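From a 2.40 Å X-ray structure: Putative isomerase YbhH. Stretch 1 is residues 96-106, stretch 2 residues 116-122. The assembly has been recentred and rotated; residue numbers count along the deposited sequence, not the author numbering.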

# COMPACT_ATOMS: atom_id res chain seq x y z
N MET A 96 10.29 10.53 -15.26
CA MET A 96 9.39 11.61 -14.85
C MET A 96 8.85 11.36 -13.45
O MET A 96 8.57 12.31 -12.71
N LEU A 97 8.71 10.09 -13.07
CA LEU A 97 8.31 9.75 -11.71
C LEU A 97 9.23 10.39 -10.68
O LEU A 97 8.79 10.70 -9.56
N SER A 98 10.50 10.61 -11.04
CA SER A 98 11.46 11.18 -10.10
C SER A 98 11.04 12.56 -9.61
O SER A 98 11.43 12.96 -8.51
N GLY A 99 10.28 13.30 -10.41
CA GLY A 99 9.87 14.63 -10.01
C GLY A 99 8.54 14.72 -9.29
O GLY A 99 8.22 15.78 -8.74
N VAL A 100 7.78 13.63 -9.25
CA VAL A 100 6.42 13.69 -8.72
C VAL A 100 6.42 14.07 -7.24
O VAL A 100 5.67 14.96 -6.81
N GLY A 101 7.28 13.41 -6.45
CA GLY A 101 7.27 13.64 -5.01
C GLY A 101 7.62 15.07 -4.65
O GLY A 101 6.94 15.70 -3.83
N ALA A 102 8.69 15.61 -5.25
CA ALA A 102 9.08 16.98 -4.97
C ALA A 102 8.02 17.97 -5.44
O ALA A 102 7.77 18.99 -4.79
N PHE A 103 7.37 17.67 -6.57
CA PHE A 103 6.32 18.54 -7.07
C PHE A 103 5.11 18.53 -6.13
O PHE A 103 4.49 19.57 -5.89
N ALA A 104 4.77 17.36 -5.59
CA ALA A 104 3.63 17.27 -4.69
C ALA A 104 3.88 18.05 -3.40
O ALA A 104 2.95 18.67 -2.86
N ILE A 105 5.12 18.04 -2.91
CA ILE A 105 5.43 18.77 -1.68
C ILE A 105 5.40 20.27 -1.93
O ILE A 105 4.84 21.04 -1.13
N GLU A 106 5.99 20.73 -3.04
CA GLU A 106 6.01 22.16 -3.32
C GLU A 106 4.62 22.73 -3.58
O GLU A 106 4.41 23.93 -3.38
N VAL A 116 13.77 13.84 5.50
CA VAL A 116 13.24 13.19 4.31
C VAL A 116 11.72 13.15 4.42
O VAL A 116 11.17 13.06 5.52
N THR A 117 11.05 13.24 3.27
CA THR A 117 9.60 13.15 3.20
C THR A 117 9.23 11.97 2.31
O THR A 117 9.65 11.90 1.15
N ARG A 118 8.46 11.03 2.86
CA ARG A 118 7.97 9.89 2.10
C ARG A 118 6.72 10.29 1.34
O ARG A 118 5.82 10.93 1.90
N VAL A 119 6.65 9.93 0.06
CA VAL A 119 5.50 10.22 -0.79
C VAL A 119 5.05 8.93 -1.44
O VAL A 119 5.80 8.32 -2.21
N ARG A 120 3.81 8.52 -1.16
CA ARG A 120 3.23 7.32 -1.76
C ARG A 120 2.54 7.71 -3.07
O ARG A 120 1.56 8.46 -3.07
N ILE A 121 3.05 7.18 -4.18
CA ILE A 121 2.61 7.56 -5.51
C ILE A 121 1.90 6.38 -6.16
O ILE A 121 2.42 5.26 -6.14
N ARG A 122 0.73 6.64 -6.73
CA ARG A 122 0.03 5.66 -7.55
C ARG A 122 0.09 6.12 -9.00
O ARG A 122 -0.41 7.21 -9.33

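Stretch 2 is a strand, and stretch 1 is a helix that lies across one face of it. The two axes come within 8.8 Å, and their N-to-C directions differ by 116°. No hydrogen bond links the two stretches. The contact is largely apolar and buries 286 Å², both sides summed.

Val 116 opens the strand. Its chi1 is t, and its side chain is out of reach of the helix.

Thr 117 is the first residue to point toward the helix. Its chi1 is m. The methyl group makes the closest approach: CG2 of Thr 117 lies 3.7 Å from CD1 of Ile 105. The hydroxyl OG1 is hydrogen-bonded elsewhere in the structure, so a polar residue can sit here without needing a polar partner from the helix. Ile 105 points toward the strand with chi1 m and chi2 t, a conformation that carries CD1 out to the threonine methyl.

Arg 118 points away, in keeping with the alternation of a strand. Its chi1 is m, chi2 t and chi3 p. The guanidinium group is hydrogen-bonded elsewhere in the structure.

Val 119 points toward the helix again, with chi1 t. Here the backbones come close: the CA atoms of Val 119 and Gly 101 are 5.7 Å apart. CG2 of Val 119 lies 4.0 Å from CA of Gly 101. CG2 of Val 119 is also 4.1 Å from CD1 of Ile 105, so it meets both the glycine backbone and the isoleucine tip. Gly 101 has no side chain to fill this space. An ideal CB on Gly 101 would point toward the strand and lie 3.6 Å from CG2 of Val 119. Ala 104 also points toward the strand, but CB of Ala 104 stays 4.7 Å from CG1 of Val 119.

Arg 120 is out of reach of the helix. Its chi1 and chi2 are both m, and chi3 is t. The residue is buried, and its guanidinium nitrogens are all hydrogen-bonded elsewhere in the structure.

Ile 121 points toward the helix and has the largest covered area of any residue in the two stretches, 72 Å². Its chi1 is m and chi2 t. CD1 of Ile 121 lies 3.6 Å from CG1 of Val 100, which has chi1 t and points toward the strand. CD1 of Ile 121 is also 4.1 Å from the backbone N of Gly 101. CG2 of Ile 121 lies 3.7 Å from CD1 of Leu 97. The CA-to-CB bond of Leu 97 runs sideways, but with chi1 t and chi2 p the end of the side chain comes nearer the strand. Ile 121 thus touches three helix residues.

Arg 122 ends the stretch. It points away, with chi1, chi2 and chi3 all t, and makes no contact with the helix. The inward row is therefore Thr 117, Val 119 and Ile 121, each packed against the helix.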

# COMPACT_ATOMS: atom_id res chain seq x y z
CB MET A 96 8.25 11.76 -15.85
CG MET A 96 8.68 12.31 -17.20
SD MET A 96 9.15 14.05 -17.14
CE MET A 96 7.54 14.84 -17.12
CB LEU A 97 8.29 8.23 -11.55
CG LEU A 97 7.87 7.60 -10.23
CD1 LEU A 97 6.44 7.98 -9.88
CD2 LEU A 97 8.02 6.10 -10.32
CB SER A 98 12.85 11.27 -10.74
OG SER A 98 13.13 10.11 -11.50
CB VAL A 100 5.69 12.36 -8.96
CG1 VAL A 100 4.34 12.35 -8.24
CG2 VAL A 100 5.50 12.12 -10.45
CB ALA A 102 10.42 17.29 -5.63
CB PHE A 103 5.91 18.12 -8.48
CG PHE A 103 4.82 18.97 -9.08
CD1 PHE A 103 5.13 20.16 -9.72
CD2 PHE A 103 3.50 18.56 -9.02
CE1 PHE A 103 4.13 20.94 -10.28
CE2 PHE A 103 2.49 19.34 -9.57
CZ PHE A 103 2.81 20.53 -10.21
CB ALA A 104 3.33 15.80 -4.37
CB ILE A 105 6.79 18.31 -1.13
CG1 ILE A 105 6.74 16.82 -0.78
CG2 ILE A 105 7.17 19.13 0.09
CD1 ILE A 105 8.10 16.19 -0.57
CB GLU A 106 6.91 22.45 -4.52
CG GLU A 106 8.39 22.19 -4.27
CD GLU A 106 9.28 22.91 -5.27
OE1 GLU A 106 9.26 24.15 -5.29
OE2 GLU A 106 9.98 22.23 -6.05
CB VAL A 116 13.83 11.77 4.13
CG1 VAL A 116 13.18 11.04 2.96
CG2 VAL A 116 15.34 11.85 3.91
CB THR A 117 8.98 14.43 2.65
OG1 THR A 117 9.35 15.53 3.49
CG2 THR A 117 7.46 14.31 2.60
CB ARG A 118 7.67 8.72 3.03
CG ARG A 118 8.85 8.30 3.90
CD ARG A 118 8.46 7.22 4.90
NE ARG A 118 8.22 5.93 4.26
CZ ARG A 118 7.85 4.83 4.91
NH1 ARG A 118 7.68 4.86 6.23
NH2 ARG A 118 7.66 3.70 4.25
CB VAL A 119 5.81 11.28 -1.86
CG1 VAL A 119 4.56 11.60 -2.66
CG2 VAL A 119 6.39 12.54 -1.22
CB ARG A 120 2.24 6.68 -0.80
CG ARG A 120 2.91 5.98 0.37
CD ARG A 120 3.23 4.54 0.00
NE ARG A 120 4.18 3.94 0.93
CZ ARG A 120 4.18 2.66 1.27
NH1 ARG A 120 3.27 1.84 0.76
NH2 ARG A 120 5.08 2.19 2.12
CB ILE A 121 3.80 8.02 -6.38
CG1 ILE A 121 4.49 9.23 -5.75
CG2 ILE A 121 3.34 8.33 -7.80
CD1 ILE A 121 5.81 9.58 -6.39
CB ARG A 122 -1.42 5.49 -7.10
CG ARG A 122 -2.29 4.74 -8.09
CD ARG A 122 -3.72 4.63 -7.59
NE ARG A 122 -4.67 4.38 -8.67
CZ ARG A 122 -5.56 5.27 -9.10
NH1 ARG A 122 -5.64 6.46 -8.54
NH2 ARG A 122 -6.39 4.95 -10.09